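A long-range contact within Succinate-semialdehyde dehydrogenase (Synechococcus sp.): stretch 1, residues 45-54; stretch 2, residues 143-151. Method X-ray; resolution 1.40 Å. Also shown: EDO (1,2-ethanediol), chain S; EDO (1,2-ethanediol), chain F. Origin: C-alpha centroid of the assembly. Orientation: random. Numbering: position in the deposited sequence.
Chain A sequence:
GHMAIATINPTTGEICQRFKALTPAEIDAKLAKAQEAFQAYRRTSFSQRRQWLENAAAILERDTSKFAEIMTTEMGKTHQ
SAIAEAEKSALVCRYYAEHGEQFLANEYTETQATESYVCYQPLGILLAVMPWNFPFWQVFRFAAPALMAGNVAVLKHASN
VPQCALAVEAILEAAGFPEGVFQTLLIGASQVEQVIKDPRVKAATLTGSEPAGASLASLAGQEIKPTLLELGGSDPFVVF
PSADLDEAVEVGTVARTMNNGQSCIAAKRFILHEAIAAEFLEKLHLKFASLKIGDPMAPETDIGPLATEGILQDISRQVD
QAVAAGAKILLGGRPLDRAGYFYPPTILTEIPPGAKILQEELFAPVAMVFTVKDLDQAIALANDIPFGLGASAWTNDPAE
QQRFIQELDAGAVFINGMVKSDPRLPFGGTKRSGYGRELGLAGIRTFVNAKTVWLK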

# COMPACT_ATOMS: atom_id res chain seq x y z
N SER A 45 23.35 9.61 -9.67
CA SER A 45 22.48 10.46 -10.47
C SER A 45 21.56 9.61 -11.32
O SER A 45 21.85 8.45 -11.63
CB SER A 45 23.31 11.37 -11.37
OG SER A 45 23.99 10.58 -12.34
N PHE A 46 20.44 10.20 -11.72
CA PHE A 46 19.57 9.57 -12.69
C PHE A 46 20.31 9.22 -13.98
O PHE A 46 19.99 8.22 -14.61
CB PHE A 46 18.35 10.44 -12.98
CG PHE A 46 17.31 10.38 -11.89
CD1 PHE A 46 16.62 9.21 -11.63
CD2 PHE A 46 17.04 11.51 -11.11
CE1 PHE A 46 15.66 9.15 -10.63
CE2 PHE A 46 16.08 11.46 -10.11
CZ PHE A 46 15.39 10.28 -9.86
N SER A 47 21.28 10.04 -14.38
CA SER A 47 22.02 9.75 -15.61
C SER A 47 22.75 8.41 -15.53
O SER A 47 22.75 7.64 -16.49
CB SER A 47 23.01 10.87 -15.94
OG SER A 47 23.88 11.10 -14.85
N GLN A 48 23.37 8.12 -14.39
CA GLN A 48 24.03 6.83 -14.20
C GLN A 48 23.02 5.69 -14.21
O GLN A 48 23.22 4.68 -14.89
CB GLN A 48 24.84 6.80 -12.90
CG GLN A 48 26.15 7.57 -12.97
CD GLN A 48 26.33 8.56 -11.82
OE1 GLN A 48 25.97 8.29 -10.67
NE2 GLN A 48 26.88 9.73 -12.14
N ARG A 49 21.93 5.84 -13.46
CA ARG A 49 20.93 4.78 -13.38
C ARG A 49 20.34 4.51 -14.75
O ARG A 49 20.13 3.37 -15.14
CB ARG A 49 19.82 5.16 -12.40
CG ARG A 49 20.31 5.45 -11.00
CD ARG A 49 19.17 5.93 -10.13
NE ARG A 49 19.68 6.57 -8.93
CZ ARG A 49 18.93 7.24 -8.08
NH1 ARG A 49 17.62 7.35 -8.26
NH2 ARG A 49 19.50 7.81 -7.02
N ARG A 50 20.08 5.59 -15.50
CA ARG A 50 19.54 5.50 -16.84
C ARG A 50 20.49 4.78 -17.79
O ARG A 50 20.06 3.96 -18.60
CB ARG A 50 19.26 6.91 -17.36
CG ARG A 50 18.70 6.97 -18.77
CD ARG A 50 18.40 8.40 -19.20
NE ARG A 50 17.44 9.05 -18.30
CZ ARG A 50 17.73 10.04 -17.46
NH1 ARG A 50 16.79 10.54 -16.69
NH2 ARG A 50 18.97 10.52 -17.40
N GLN A 51 21.77 5.10 -17.70
CA GLN A 51 22.78 4.42 -18.51
C GLN A 51 22.78 2.92 -18.25
O GLN A 51 22.75 2.11 -19.19
CB GLN A 51 24.17 4.98 -18.20
CG GLN A 51 25.27 4.22 -18.91
CD GLN A 51 26.64 4.49 -18.32
OE1 GLN A 51 26.81 5.34 -17.44
NE2 GLN A 51 27.64 3.76 -18.82
N TRP A 52 22.78 2.53 -16.98
CA TRP A 52 22.83 1.12 -16.64
C TRP A 52 21.53 0.42 -17.08
O TRP A 52 21.57 -0.69 -17.62
CB TRP A 52 23.14 0.94 -15.16
CG TRP A 52 24.48 1.54 -14.78
CD1 TRP A 52 25.61 1.56 -15.55
CD2 TRP A 52 24.81 2.22 -13.56
NE1 TRP A 52 26.63 2.21 -14.87
CE2 TRP A 52 26.16 2.63 -13.65
CE3 TRP A 52 24.09 2.54 -12.40
CZ2 TRP A 52 26.80 3.33 -12.63
CZ3 TRP A 52 24.73 3.24 -11.38
CH2 TRP A 52 26.07 3.62 -11.51
N LEU A 53 20.39 1.09 -16.91
CA LEU A 53 19.12 0.52 -17.34
C LEU A 53 19.05 0.34 -18.85
O LEU A 53 18.58 -0.68 -19.35
CB LEU A 53 17.96 1.39 -16.88
CG LEU A 53 17.05 0.87 -15.78
CD1 LEU A 53 15.81 1.76 -15.68
CD2 LEU A 53 16.66 -0.58 -16.03
N GLU A 54 19.55 1.33 -19.58
CA GLU A 54 19.57 1.24 -21.04
C GLU A 54 20.56 0.18 -21.52
O GLU A 54 20.32 -0.49 -22.51
CB GLU A 54 19.82 2.61 -21.68
CG GLU A 54 18.62 3.53 -21.49
CD GLU A 54 18.78 4.91 -22.09
OE1 GLU A 54 19.92 5.36 -22.31
OE2 GLU A 54 17.73 5.56 -22.33
N ALA A 143 11.95 -4.58 -11.27
CA ALA A 143 13.35 -4.17 -11.10
C ALA A 143 13.69 -2.85 -11.79
O ALA A 143 14.41 -2.03 -11.23
CB ALA A 143 14.31 -5.27 -11.55
N ALA A 144 13.16 -2.64 -12.99
CA ALA A 144 13.44 -1.40 -13.71
C ALA A 144 13.05 -0.14 -12.90
O ALA A 144 13.89 0.73 -12.70
CB ALA A 144 12.80 -1.41 -15.11
N PRO A 145 11.80 -0.05 -12.39
CA PRO A 145 11.49 1.15 -11.60
C PRO A 145 12.22 1.18 -10.26
O PRO A 145 12.58 2.27 -9.81
CB PRO A 145 9.97 1.07 -11.40
CG PRO A 145 9.63 -0.37 -11.58
CD PRO A 145 10.60 -0.89 -12.61
N ALA A 146 12.43 0.02 -9.63
CA ALA A 146 13.18 -0.02 -8.37
C ALA A 146 14.56 0.60 -8.54
O ALA A 146 14.99 1.46 -7.75
CB ALA A 146 13.29 -1.45 -7.84
N LEU A 147 15.26 0.17 -9.58
CA LEU A 147 16.62 0.63 -9.78
C LEU A 147 16.65 2.09 -10.24
O LEU A 147 17.55 2.85 -9.84
CB LEU A 147 17.36 -0.28 -10.77
CG LEU A 147 17.44 -1.76 -10.33
CD1 LEU A 147 18.54 -2.55 -11.03
CD2 LEU A 147 17.52 -1.96 -8.80
N MET A 148 15.68 2.50 -11.05
CA MET A 148 15.65 3.90 -11.46
C MET A 148 15.37 4.81 -10.26
O MET A 148 15.88 5.94 -10.20
CB MET A 148 14.62 4.13 -12.56
CG MET A 148 14.78 5.47 -13.28
SD MET A 148 16.37 5.81 -14.12
CE MET A 148 15.89 7.35 -14.93
N ALA A 149 14.59 4.32 -9.30
CA ALA A 149 14.23 5.10 -8.12
C ALA A 149 15.34 5.18 -7.09
O ALA A 149 15.26 6.00 -6.17
CB ALA A 149 12.97 4.52 -7.48
N GLY A 150 16.36 4.33 -7.22
CA GLY A 150 17.46 4.32 -6.27
C GLY A 150 17.32 3.31 -5.14
O GLY A 150 18.13 3.33 -4.21
N ASN A 151 16.29 2.47 -5.19
CA ASN A 151 16.22 1.32 -4.30
C ASN A 151 17.25 0.27 -4.71
O ASN A 151 17.77 0.30 -5.83
CB ASN A 151 14.84 0.67 -4.37
CG ASN A 151 13.76 1.44 -3.63
OD1 ASN A 151 14.00 2.06 -2.59
ND2 ASN A 151 12.54 1.38 -4.14
C1 EDO S . 17.89 8.69 -4.67
O1 EDO S . 18.11 9.38 -3.43
C2 EDO S . 17.04 9.49 -5.66
O2 EDO S . 16.08 8.65 -6.33
C1 EDO F . 10.43 1.48 -7.13
O1 EDO F . 10.71 0.31 -6.33
C2 EDO F . 9.45 2.41 -6.43
O2 EDO F . 8.16 1.77 -6.49

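Two helical segments, residues 46-54 and 143-149, lie side by side and run nearly antiparallel, their N-to-C directions 154° apart and their axes 9.3 Å apart at closest approach. Ser45 occupies the N-cap position of the first. The second ends in a Schellman motif at Gly150, whose phi of 95° suits glycine: a CB here would be jammed against the carbonyl oxygen of Ala149 and would also lie only 3.1 Å from Arg49 NH1. The backbones come nearest at Arg49 and Met148, with CA atoms 5.7 Å apart, and are wider at Leu53 and Ala144, where the CA atoms are 7.0 Å apart.

Met148 contributes most to the 408 Å² buried between the stretches. Its CB leaves sideways, but the long, flexible chain (chi1 t, chi2 p, chi3 t) brings its end into a hole formed by Phe46, Arg49, Arg50 and Leu53. The methyl CE lies 3.9 Å from Phe46 CD1 and 3.8 Å from Arg50 NH1, while Met148 SD is 3.9 Å from Arg49 CB. One turn along, Leu53 points toward the second helix and packs its CD2 4.1 Å from Ala144 CB and its CD1 4.1 Å from Met148 CB; the small methyl of Ala144 leaves room for this branched side chain.

The polar link uses the free carbonyls at the end of the second helix. Arg49, extended beyond chi1, donates from NH1 to Met148 O (3.0 Å, 161°), an oxygen that also meets the edge of the Phe46 ring, 3.2 Å from CE1. Arginine suits this buried site because its aliphatic part packs against Met148 while its guanidinium supplies donors. NH1 also donates to O2 of the chain S ethanediol (2.8 Å), and that O2 donates to Ala149 O (2.8 Å), so a solvent molecule bridges the helices.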